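Local coordinates for UV damage endonuclease (Sulfolobus acidocaldarius, PDB 3TC3), which probably cuts DNA next to ultraviolet lesions during excision repair, as a manganese-binding endonuclease built on a TIM barrel, at residues 157-162 and 190-195; 118-123 and 144-149; 215-220 and 241-246; 176-181 and 207-212. One frame throughout, in Å; residues are numbered along the deposited sequence. Where two conformers were deposited one is given.

Overall arrangement
The chain forms one TIM barrel of eight parallel strands, and all four contacts lie in it. Contact 2 comes first along the chain and closes before contact 1 opens. Contacts 1 and 4 alternate their segments, and contact 3 comes last. Contact 1 joins strands 158-162 and 192-195. Contact 2 lies one strand over on 117-120, its centre about 9 Å away. Contact 3 lies on the other neighbouring strand, 217-220, about 10 Å away. Contact 4 pairs outer helices 170-181 and 203-213, about 19 Å from contact 2 between centres. Contacts 1 and 3 both reach the manganese, which joins neighbouring strands at one metal site.

Contact 1: residues 157-162 and 190-195; sequences GKIQIH and KRLVIE. With MN (manganese (II) ion), chain C.
In the TIM barrel of this enzyme, I159, Q160 and I161 pair in parallel with L192, V193 and I194. I159 N bonds to R191 O at 2.9 Å, and I159 O accepts V193 N. I161 repeats the pattern with V193 O and E195 N. The barrel interior holds Q160, V193 and E195. V193 CG2 presses on Q160 CB at 3.4 Å. Q160 turns CG between its backbone N and carbonyl carbon (chi1 65°), then runs extended toward E195. Its NE2 donates to E195 OE1 at 3.2 Å. The acceptor lies in the amide plane but is met from above the carboxylate plane. NE2 also bonds D251 OD2. E195 OE2 binds manganese at 2.2 Å. E195 OE1 accepts from water 2 at 2.8 Å, and that water is also a metal ligand, as are D220 and E288. The H162 ring runs alongside this carboxylate, its NE2 3.5 Å from E195 CD. A leucine in place of Q160 would probably leave the nearby E195 and D251 carboxylates without the amide nitrogen that donates to both. On the outer face, I161 CD1 meets L192 CD2 at 3.9 Å, and F177 of helix 170-181 touches I161. At the strand starts, water 1 accepts from K158 NZ and lies within reach of K190 O and L192 O. Metal ligands carried by strands and turned into the barrel are characteristic of TIM-barrel metal sites.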
# COMPACT_ATOMS: atom_id res chain seq x y z
N GLY A 157 -0.01 7.07 -8.23
CA GLY A 157 0.13 6.16 -7.06
C GLY A 157 -1.24 5.79 -6.56
O GLY A 157 -2.24 6.43 -6.90
N LYS A 158 -1.27 4.75 -5.78
CA LYS A 158 -2.51 4.29 -5.11
C LYS A 158 -2.40 4.35 -3.61
O LYS A 158 -1.35 4.02 -3.05
CB LYS A 158 -2.85 2.86 -5.54
CG LYS A 158 -3.15 2.73 -7.10
CD LYS A 158 -4.28 3.55 -7.54
CE LYS A 158 -4.61 3.21 -9.04
NZ LYS A 158 -5.56 4.24 -9.48
N ILE A 159 -3.53 4.57 -2.96
CA ILE A 159 -3.62 4.56 -1.48
C ILE A 159 -4.55 3.46 -1.18
O ILE A 159 -5.76 3.53 -1.52
CB ILE A 159 -4.20 5.95 -0.94
CG1 ILE A 159 -3.28 7.09 -1.36
CG2 ILE A 159 -4.33 5.83 0.57
CD1 ILE A 159 -4.00 8.50 -1.15
N GLN A 160 -4.03 2.41 -0.54
CA GLN A 160 -4.83 1.18 -0.32
C GLN A 160 -5.31 1.19 1.14
O GLN A 160 -4.53 1.38 2.16
CB GLN A 160 -3.98 -0.06 -0.61
CG GLN A 160 -2.87 -0.30 0.24
CD GLN A 160 -2.08 -1.48 -0.37
OE1 GLN A 160 -1.19 -1.21 -1.21
NE2 GLN A 160 -2.49 -2.76 -0.08
N ILE A 161 -6.60 0.85 1.27
CA ILE A 161 -7.16 0.67 2.61
C ILE A 161 -8.06 -0.57 2.73
O ILE A 161 -8.42 -1.10 1.72
CB ILE A 161 -8.02 1.88 3.06
CG1 ILE A 161 -9.19 2.07 2.10
CG2 ILE A 161 -7.09 3.12 3.15
CD1 ILE A 161 -10.25 3.21 2.64
N HIS A 162 -8.24 -1.07 3.97
CA HIS A 162 -9.29 -2.07 4.20
C HIS A 162 -10.63 -1.38 4.28
O HIS A 162 -10.78 -0.13 4.40
CB HIS A 162 -8.96 -2.77 5.50
CG HIS A 162 -7.82 -3.69 5.37
ND1 HIS A 162 -6.78 -3.67 6.21
CD2 HIS A 162 -7.56 -4.69 4.44
CE1 HIS A 162 -5.91 -4.67 5.87
NE2 HIS A 162 -6.39 -5.29 4.78
N LYS A 190 -9.62 9.49 -6.28
CA LYS A 190 -9.05 8.97 -7.51
C LYS A 190 -7.92 7.96 -7.29
O LYS A 190 -7.66 7.14 -8.15
CB LYS A 190 -8.60 10.09 -8.44
CG LYS A 190 -9.81 10.76 -9.17
CD LYS A 190 -10.52 9.75 -10.15
CE LYS A 190 -11.58 10.43 -11.02
NZ LYS A 190 -12.88 10.37 -10.27
N ARG A 191 -7.32 8.03 -6.10
CA ARG A 191 -6.15 7.22 -5.80
C ARG A 191 -6.56 6.01 -4.96
O ARG A 191 -5.76 5.07 -4.76
CB ARG A 191 -5.14 8.00 -4.99
CG ARG A 191 -4.42 9.04 -5.82
CD ARG A 191 -3.39 9.59 -4.92
NE ARG A 191 -2.43 10.40 -5.71
CZ ARG A 191 -2.37 11.70 -5.78
NH1 ARG A 191 -3.29 12.47 -5.21
NH2 ARG A 191 -1.32 12.26 -6.43
N LEU A 192 -7.80 5.97 -4.47
CA LEU A 192 -8.09 4.96 -3.42
C LEU A 192 -8.33 3.57 -4.03
O LEU A 192 -8.93 3.43 -5.11
CB LEU A 192 -9.36 5.38 -2.67
CG LEU A 192 -9.48 4.75 -1.30
CD1 LEU A 192 -8.48 5.39 -0.30
CD2 LEU A 192 -10.92 4.98 -0.72
N VAL A 193 -7.78 2.56 -3.33
CA VAL A 193 -8.03 1.18 -3.70
C VAL A 193 -8.33 0.39 -2.40
O VAL A 193 -7.97 0.85 -1.31
CB VAL A 193 -6.87 0.50 -4.50
CG1 VAL A 193 -6.54 1.32 -5.75
CG2 VAL A 193 -5.65 0.35 -3.57
N ILE A 194 -9.14 -0.66 -2.50
CA ILE A 194 -9.51 -1.38 -1.29
C ILE A 194 -8.97 -2.81 -1.38
O ILE A 194 -8.92 -3.40 -2.42
CB ILE A 194 -11.05 -1.41 -1.05
CG1 ILE A 194 -11.77 -1.97 -2.24
CG2 ILE A 194 -11.60 -0.02 -0.62
CD1 ILE A 194 -13.34 -2.18 -1.96
N GLU A 195 -8.68 -3.41 -0.24
CA GLU A 195 -8.11 -4.74 -0.22
C GLU A 195 -8.97 -5.61 0.71
O GLU A 195 -9.59 -5.19 1.72
CB GLU A 195 -6.75 -4.57 0.47
CG GLU A 195 -5.92 -5.85 0.71
CD GLU A 195 -4.75 -5.62 1.68
OE1 GLU A 195 -4.31 -4.50 1.87
OE2 GLU A 195 -4.24 -6.61 2.23
MN MN C . -2.12 -7.25 2.20
O HOH W 1 -7.92 4.23 -7.82
O HOH W 2 -1.86 -5.08 3.16

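Contact 2: residues 118-123 and 144-149; sequences ISMHPG and KYHADL
M120 and L149 meet through apolar atoms, and M120 also borders H146. M120 CE lies 3.7 Å from L149 CD2, and the two side chains cross at about a right angle. The M120 chain runs straight to SD and then bends (chi3 75°), which brings the methyl group round to the helix. The same CE lies 3.4 Å from H146 CD2, approaching the ring obliquely.

The second kind of interaction is with the imidazole itself. M120 CB sits at its edge, in the ring plane, 3.7 Å from H146 CD2. The sulfur is a longer oblique neighbour, SD being 4.7 Å from the ring centroid. P122 instead comes over one face, in a CH-pi contact. Its CB is 4.0 Å from the centroid of the H146 ring, 29° off the ring normal, and its CG also lies over the ring. These contacts sit inside the beta-alpha-beta unit of strand 117-120, helix 133-153 and strand 158-162. I159 of the third element touches both P122 and H146.

No hydrogen bond crosses between the two segments. The polar ring atoms find partners elsewhere: H146 ND1 bonds E142 O one turn back in the helix, and NE2 bonds S81 OG. Together these two bonds fix the rotation of the buried ring. On the helix itself, K144 NZ forms a salt bridge to D148 OD2 at 2.7 Å. D148 OD2 receives it on its syn lone pair. D148 OD2 has a second charged partner in K97.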
# COMPACT_ATOMS: atom_id res chain seq x y z
N ILE A 118 3.93 3.02 -7.55
CA ILE A 118 3.93 3.38 -6.10
C ILE A 118 2.57 3.08 -5.44
O ILE A 118 1.48 3.40 -5.98
CB ILE A 118 4.22 4.91 -5.95
CG1 ILE A 118 5.70 5.22 -6.35
CG2 ILE A 118 4.01 5.40 -4.53
CD1 ILE A 118 6.76 4.44 -5.54
N SER A 119 2.62 2.53 -4.25
CA SER A 119 1.42 2.42 -3.43
C SER A 119 1.77 2.94 -2.01
O SER A 119 2.96 3.22 -1.70
CB SER A 119 0.91 1.00 -3.33
OG SER A 119 1.87 0.19 -2.66
N MET A 120 0.72 3.23 -1.23
CA MET A 120 0.88 3.52 0.19
C MET A 120 -0.27 2.83 0.87
O MET A 120 -1.36 2.73 0.32
CB MET A 120 0.82 5.02 0.52
CG MET A 120 1.98 5.83 -0.18
SD MET A 120 1.95 7.59 0.40
CE MET A 120 2.64 7.37 2.06
N HIS A 121 -0.06 2.49 2.17
CA HIS A 121 -1.15 1.86 2.98
C HIS A 121 -1.13 2.56 4.33
O HIS A 121 -0.28 2.31 5.18
CB HIS A 121 -0.79 0.36 3.16
CG HIS A 121 -1.72 -0.45 4.05
ND1 HIS A 121 -1.67 -0.43 5.38
CD2 HIS A 121 -2.65 -1.45 3.71
CE1 HIS A 121 -2.56 -1.32 5.90
NE2 HIS A 121 -3.14 -1.97 4.88
N PRO A 122 -2.11 3.38 4.58
CA PRO A 122 -2.17 4.08 5.87
C PRO A 122 -2.36 3.18 7.08
O PRO A 122 -2.14 3.64 8.20
CB PRO A 122 -3.40 5.04 5.76
CG PRO A 122 -3.82 4.89 4.49
CD PRO A 122 -3.14 3.82 3.64
N GLY A 123 -2.89 1.99 6.88
CA GLY A 123 -3.08 0.99 8.00
C GLY A 123 -4.31 1.21 8.87
O GLY A 123 -5.21 1.93 8.51
N LYS A 144 -5.87 12.49 3.44
CA LYS A 144 -5.47 13.76 2.80
C LYS A 144 -3.94 13.93 2.84
O LYS A 144 -3.32 14.30 1.85
CB LYS A 144 -6.12 14.90 3.57
CG LYS A 144 -5.60 16.20 3.05
CD LYS A 144 -6.23 17.38 3.78
CE LYS A 144 -5.81 18.71 3.07
NZ LYS A 144 -4.36 18.94 3.21
N TYR A 145 -3.28 13.53 3.97
CA TYR A 145 -1.82 13.59 3.96
C TYR A 145 -1.19 12.66 2.92
O TYR A 145 -0.20 13.04 2.26
CB TYR A 145 -1.30 13.20 5.41
CG TYR A 145 0.06 12.52 5.46
CD1 TYR A 145 1.20 13.09 4.86
CD2 TYR A 145 0.19 11.25 6.10
CE1 TYR A 145 2.45 12.42 4.85
CE2 TYR A 145 1.42 10.64 6.14
CZ TYR A 145 2.54 11.23 5.51
OH TYR A 145 3.74 10.60 5.47
N HIS A 146 -1.76 11.47 2.76
CA HIS A 146 -1.21 10.56 1.75
C HIS A 146 -1.34 11.12 0.34
O HIS A 146 -0.39 11.05 -0.42
CB HIS A 146 -1.90 9.18 1.86
CG HIS A 146 -1.41 8.37 3.07
ND1 HIS A 146 -1.67 8.71 4.39
CD2 HIS A 146 -0.55 7.27 3.11
CE1 HIS A 146 -1.02 7.81 5.21
NE2 HIS A 146 -0.37 6.94 4.43
N ALA A 147 -2.53 11.69 0.04
CA ALA A 147 -2.74 12.31 -1.29
C ALA A 147 -1.81 13.50 -1.41
O ALA A 147 -1.21 13.71 -2.49
CB ALA A 147 -4.16 12.75 -1.38
N ASP A 148 -1.70 14.30 -0.36
CA ASP A 148 -0.78 15.46 -0.46
C ASP A 148 0.66 15.00 -0.76
O ASP A 148 1.43 15.73 -1.43
CB ASP A 148 -0.79 16.26 0.86
CG ASP A 148 -2.07 17.09 1.05
OD1 ASP A 148 -2.85 17.22 0.09
OD2 ASP A 148 -2.25 17.56 2.18
N LEU A 149 1.09 13.91 -0.07
CA LEU A 149 2.50 13.47 -0.27
C LEU A 149 2.72 13.08 -1.74
O LEU A 149 3.69 13.54 -2.40
CB LEU A 149 2.85 12.33 0.70
CG LEU A 149 4.27 11.81 0.58
CD1 LEU A 149 5.26 12.94 1.04
CD2 LEU A 149 4.46 10.56 1.37

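Contact 3: residues 215-220 and 241-246; sequences IPVIFD and RRTWKD. With MN (manganese (II) ion), chain C.
T243 OG1 is gripped by two backbone groups. V217 N donates to it at 3.0 Å in a nearly straight bond of 172°, and V240 O takes the hydroxyl from the preceding helix. OG1 stands between the T243 backbone N and carbonyl carbon (chi1 70°), a position that turns it to the start of strand 217-220. V217 also gives its carbonyl oxygen to the loop. W244 NE1 donates to V217 O at 2.8 Å. The oxygen lies close to the indole plane, but the nitrogen sits well above the plane of the carbonyl. Both backbone polar atoms of V217 are therefore taken up by side chains.

The indole is held on a face and along an edge. P216 CB lies over its five-membered ring, 3.6 Å from the centroid and 15° off the normal, a CH-pi contact. I218 CG1 approaches in the ring plane, 3.7 Å from W244 CZ2. P216 CA also makes a CH...O contact with T243 O at 3.5 Å. The loop bends in a type I turn from R241 to W244.

At the far end of the strand, D220 OD2 binds manganese at 1.9 Å. Its OD1 caps the next helix through H223 N. P216 and I218 bond the backbone of I194 on the neighbouring strand 192-195. T243 rests on L207 and S210 of helix 203-213, and V217 on V240 of helix 233-241. W244 fits against V193 of strand 192-195 and M249 of strand 249-252.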
# COMPACT_ATOMS: atom_id res chain seq x y z
N ILE A 215 -13.99 1.81 -7.48
CA ILE A 215 -12.72 1.60 -6.69
C ILE A 215 -12.02 0.30 -7.08
O ILE A 215 -12.61 -0.72 -6.93
CB ILE A 215 -13.04 1.57 -5.20
CG1 ILE A 215 -13.61 2.95 -4.77
CG2 ILE A 215 -11.74 1.40 -4.41
CD1 ILE A 215 -14.21 2.84 -3.38
N PRO A 216 -10.79 0.34 -7.53
CA PRO A 216 -10.07 -0.98 -7.76
C PRO A 216 -9.82 -1.75 -6.51
O PRO A 216 -9.69 -1.20 -5.39
CB PRO A 216 -8.76 -0.54 -8.43
CG PRO A 216 -9.03 0.95 -8.87
CD PRO A 216 -9.90 1.52 -7.80
N VAL A 217 -9.84 -3.06 -6.64
CA VAL A 217 -9.57 -3.98 -5.58
C VAL A 217 -8.17 -4.57 -5.67
O VAL A 217 -7.81 -5.15 -6.69
CB VAL A 217 -10.63 -5.11 -5.58
CG1 VAL A 217 -10.40 -6.14 -4.39
CG2 VAL A 217 -12.06 -4.49 -5.52
N ILE A 218 -7.44 -4.39 -4.59
CA ILE A 218 -6.15 -5.13 -4.45
C ILE A 218 -6.44 -6.49 -3.84
O ILE A 218 -6.98 -6.58 -2.71
CB ILE A 218 -5.19 -4.38 -3.49
CG1 ILE A 218 -4.72 -3.12 -4.15
CG2 ILE A 218 -3.91 -5.30 -3.18
CD1 ILE A 218 -3.58 -2.40 -3.41
N PHE A 219 -6.04 -7.54 -4.56
CA PHE A 219 -6.13 -8.91 -4.02
C PHE A 219 -4.97 -9.30 -3.13
O PHE A 219 -3.84 -9.15 -3.53
CB PHE A 219 -6.10 -9.84 -5.26
CG PHE A 219 -6.19 -11.30 -4.93
CD1 PHE A 219 -7.41 -11.88 -4.48
CD2 PHE A 219 -5.04 -12.10 -4.98
CE1 PHE A 219 -7.46 -13.21 -4.22
CE2 PHE A 219 -5.12 -13.45 -4.68
CZ PHE A 219 -6.35 -14.02 -4.28
N ASP A 220 -5.26 -9.73 -1.94
CA ASP A 220 -4.27 -10.22 -1.00
C ASP A 220 -4.45 -11.70 -0.91
O ASP A 220 -5.50 -12.16 -0.51
CB ASP A 220 -4.48 -9.57 0.32
CG ASP A 220 -3.42 -10.00 1.26
OD1 ASP A 220 -3.27 -11.16 1.60
OD2 ASP A 220 -2.64 -9.05 1.67
N ARG A 241 -9.13 -8.17 -11.61
CA ARG A 241 -8.56 -7.43 -12.79
C ARG A 241 -9.50 -6.43 -13.48
O ARG A 241 -9.07 -5.36 -13.92
CB ARG A 241 -7.98 -8.44 -13.84
CG ARG A 241 -7.28 -7.85 -15.02
CD ARG A 241 -6.88 -9.00 -16.03
NE ARG A 241 -5.94 -9.93 -15.38
CZ ARG A 241 -4.64 -9.69 -15.14
NH1 ARG A 241 -4.07 -8.51 -15.42
NH2 ARG A 241 -3.94 -10.65 -14.53
N ARG A 242 -10.76 -6.79 -13.60
CA ARG A 242 -11.76 -5.97 -14.27
C ARG A 242 -12.06 -4.66 -13.48
O ARG A 242 -12.69 -3.75 -14.00
CB ARG A 242 -13.00 -6.82 -14.51
CG ARG A 242 -12.58 -8.05 -15.27
CD ARG A 242 -13.76 -8.75 -15.95
NE ARG A 242 -15.00 -8.76 -15.17
CZ ARG A 242 -15.56 -9.85 -14.63
NH1 ARG A 242 -15.00 -11.06 -14.79
NH2 ARG A 242 -16.68 -9.73 -13.92
N THR A 243 -11.60 -4.56 -12.22
CA THR A 243 -11.80 -3.35 -11.44
C THR A 243 -10.72 -2.33 -11.63
O THR A 243 -10.85 -1.24 -11.13
CB THR A 243 -11.99 -3.59 -9.95
OG1 THR A 243 -10.73 -4.02 -9.39
CG2 THR A 243 -13.03 -4.73 -9.70
N TRP A 244 -9.69 -2.69 -12.42
CA TRP A 244 -8.57 -1.75 -12.68
C TRP A 244 -8.65 -1.23 -14.08
O TRP A 244 -8.87 -2.00 -15.00
CB TRP A 244 -7.21 -2.44 -12.46
CG TRP A 244 -7.00 -2.79 -11.05
CD1 TRP A 244 -7.52 -3.89 -10.39
CD2 TRP A 244 -6.07 -2.17 -10.13
NE1 TRP A 244 -7.04 -3.93 -9.06
CE2 TRP A 244 -6.17 -2.93 -8.86
CE3 TRP A 244 -5.25 -1.06 -10.17
CZ2 TRP A 244 -5.49 -2.56 -7.70
CZ3 TRP A 244 -4.53 -0.74 -9.01
CH2 TRP A 244 -4.67 -1.46 -7.81
N LYS A 245 -8.27 0.01 -14.25
CA LYS A 245 -8.17 0.50 -15.64
C LYS A 245 -6.77 0.18 -16.18
O LYS A 245 -6.59 -0.06 -17.37
CB LYS A 245 -8.54 1.99 -15.71
CG LYS A 245 -10.06 2.13 -15.96
CD LYS A 245 -10.57 3.54 -15.85
CE LYS A 245 -12.10 3.52 -15.70
NZ LYS A 245 -12.39 3.27 -14.25
N ASP A 246 -5.79 0.13 -15.26
CA ASP A 246 -4.40 -0.17 -15.61
C ASP A 246 -4.01 -1.57 -15.06
O ASP A 246 -4.88 -2.37 -14.72
CB ASP A 246 -3.45 0.96 -15.11
CG ASP A 246 -3.72 1.38 -13.67
OD1 ASP A 246 -4.57 0.76 -13.00
OD2 ASP A 246 -3.11 2.37 -13.17
MN MN C . -2.12 -7.25 2.20
O HOH W 2 -1.86 -5.08 3.16

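Contact 4: residues 176-181 and 207-212; sequences RFIENF and LWISER
I178 reaches from helix 170-181 to W208, I209 and R212 of helix 203-213. These are neighbouring outer helices of the TIM barrel, and the short segments run 36° apart with axes 10.6 Å from each other at closest. The CB of I178 points toward the second helix. From there CG1 stands anti to the carbonyl carbon and passes I209 CG2 at 4.3 Å, while chi2 of 173° carries the chain straight on. The tip, CD1, does most of the touching. It lies 3.6 Å from W208 CZ3, approaching the indole obliquely, and the two side chains cross at about a right angle. The same methyl rests 4.0 Å from R212 CB, with R212 CD just beyond. The methyl thus rests between carbons of two residues, W208 and R212.

F177 works nearer the strands. Its ring is thrown out opposite the backbone N (chi1 179°), and F177 CD1 meets I209 CD1 at 3.9 Å. I209 CG2 is equally close to CD1 and CE1 of the same ring. The ring also touches I194 and I161 on the barrel wall. Cutting F177 back to an alanine is likely to leave a gap beside I209, I161 and I194, which all touch the ring.

R212 turns its polar end away from I178 and lays its guanidinium over one face of W208. CZ of R212 stands 3.2 Å above the indole plane, offset toward the rim. R212 NH1 then donates to W208 O at 2.9 Å, in the carbonyl plane and on a lone pair.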
# COMPACT_ATOMS: atom_id res chain seq x y z
N ARG A 176 -22.11 2.20 4.58
CA ARG A 176 -21.43 3.35 5.25
C ARG A 176 -20.08 3.61 4.51
O ARG A 176 -19.71 4.78 4.29
CB ARG A 176 -21.05 3.12 6.72
CG ARG A 176 -22.29 3.08 7.64
CD ARG A 176 -21.85 3.26 9.14
NE ARG A 176 -20.72 2.40 9.52
CZ ARG A 176 -20.83 1.12 9.84
NH1 ARG A 176 -22.07 0.53 9.89
NH2 ARG A 176 -19.76 0.41 10.12
N PHE A 177 -19.41 2.56 4.07
CA PHE A 177 -18.16 2.84 3.36
C PHE A 177 -18.43 3.65 2.10
O PHE A 177 -17.72 4.59 1.77
CB PHE A 177 -17.49 1.52 3.02
CG PHE A 177 -16.19 1.71 2.27
CD1 PHE A 177 -16.16 1.94 0.86
CD2 PHE A 177 -14.98 1.64 2.97
CE1 PHE A 177 -14.95 2.17 0.26
CE2 PHE A 177 -13.76 1.90 2.32
CZ PHE A 177 -13.74 2.13 0.94
N ILE A 178 -19.37 3.15 1.30
CA ILE A 178 -19.72 3.83 0.03
C ILE A 178 -20.20 5.31 0.27
O ILE A 178 -19.71 6.21 -0.45
CB ILE A 178 -20.81 3.05 -0.71
CG1 ILE A 178 -20.18 1.73 -1.23
CG2 ILE A 178 -21.35 3.89 -1.90
CD1 ILE A 178 -21.20 0.76 -1.86
N GLU A 179 -21.03 5.51 1.31
CA GLU A 179 -21.50 6.87 1.61
C GLU A 179 -20.33 7.81 1.90
O GLU A 179 -20.28 8.90 1.38
CB GLU A 179 -22.51 6.87 2.77
CG GLU A 179 -23.26 8.25 2.81
CD GLU A 179 -24.02 8.67 4.07
OE1 GLU A 179 -24.12 7.91 5.05
OE2 GLU A 179 -24.52 9.83 4.03
N ASN A 180 -19.41 7.34 2.76
CA ASN A 180 -18.34 8.24 3.18
C ASN A 180 -17.29 8.39 2.08
O ASN A 180 -16.70 9.45 1.92
CB ASN A 180 -17.67 7.67 4.44
CG ASN A 180 -18.62 7.76 5.70
OD1 ASN A 180 -19.68 8.42 5.58
ND2 ASN A 180 -18.33 7.14 6.78
N PHE A 181 -17.08 7.30 1.27
CA PHE A 181 -16.22 7.42 0.12
C PHE A 181 -16.66 8.56 -0.83
O PHE A 181 -15.86 9.32 -1.38
CB PHE A 181 -16.19 6.08 -0.68
CG PHE A 181 -15.48 6.20 -1.96
CD1 PHE A 181 -14.07 6.21 -2.04
CD2 PHE A 181 -16.23 6.22 -3.14
CE1 PHE A 181 -13.39 6.36 -3.31
CE2 PHE A 181 -15.58 6.35 -4.35
CZ PHE A 181 -14.17 6.39 -4.47
N LEU A 207 -15.66 -6.56 -4.16
CA LEU A 207 -16.17 -6.45 -5.55
C LEU A 207 -17.55 -5.75 -5.50
O LEU A 207 -17.90 -4.99 -6.42
CB LEU A 207 -16.30 -7.84 -6.14
CG LEU A 207 -14.95 -8.49 -6.48
CD1 LEU A 207 -15.15 -9.94 -7.00
CD2 LEU A 207 -14.22 -7.67 -7.53
N TRP A 208 -18.32 -5.98 -4.42
CA TRP A 208 -19.67 -5.34 -4.32
C TRP A 208 -19.48 -3.85 -4.22
O TRP A 208 -20.23 -3.06 -4.82
CB TRP A 208 -20.35 -5.95 -3.11
CG TRP A 208 -21.82 -5.60 -3.01
CD1 TRP A 208 -22.90 -6.31 -3.54
CD2 TRP A 208 -22.40 -4.43 -2.36
NE1 TRP A 208 -24.08 -5.69 -3.24
CE2 TRP A 208 -23.86 -4.58 -2.51
CE3 TRP A 208 -21.89 -3.33 -1.62
CZ2 TRP A 208 -24.76 -3.61 -2.02
CZ3 TRP A 208 -22.83 -2.38 -1.08
CH2 TRP A 208 -24.20 -2.56 -1.28
N ILE A 209 -18.50 -3.42 -3.40
CA ILE A 209 -18.17 -2.01 -3.30
C ILE A 209 -17.70 -1.47 -4.65
O ILE A 209 -18.20 -0.41 -5.08
CB ILE A 209 -17.13 -1.73 -2.19
CG1 ILE A 209 -17.73 -2.02 -0.80
CG2 ILE A 209 -16.59 -0.27 -2.37
CD1 ILE A 209 -16.68 -1.88 0.31
N SER A 210 -16.76 -2.16 -5.30
CA SER A 210 -16.20 -1.66 -6.55
C SER A 210 -17.26 -1.45 -7.59
O SER A 210 -17.21 -0.46 -8.34
CB SER A 210 -15.15 -2.66 -7.07
OG SER A 210 -14.47 -2.15 -8.20
N GLU A 211 -18.25 -2.37 -7.69
CA GLU A 211 -19.26 -2.28 -8.73
C GLU A 211 -20.04 -0.96 -8.63
O GLU A 211 -20.47 -0.44 -9.66
CB GLU A 211 -20.23 -3.48 -8.60
CG GLU A 211 -21.27 -3.45 -9.61
CD GLU A 211 -20.81 -4.17 -10.86
OE1 GLU A 211 -19.68 -4.74 -10.84
OE2 GLU A 211 -21.57 -4.18 -11.85
N ARG A 212 -20.18 -0.44 -7.42
CA ARG A 212 -20.99 0.79 -7.13
C ARG A 212 -20.13 2.03 -7.03
O ARG A 212 -20.71 3.14 -6.84
CB ARG A 212 -21.78 0.50 -5.84
CG ARG A 212 -22.87 -0.51 -6.12
CD ARG A 212 -23.22 -1.24 -4.76
NE ARG A 212 -24.24 -2.20 -5.05
CZ ARG A 212 -24.09 -3.38 -5.63
NH1 ARG A 212 -22.84 -3.82 -5.95
NH2 ARG A 212 -25.14 -4.16 -5.92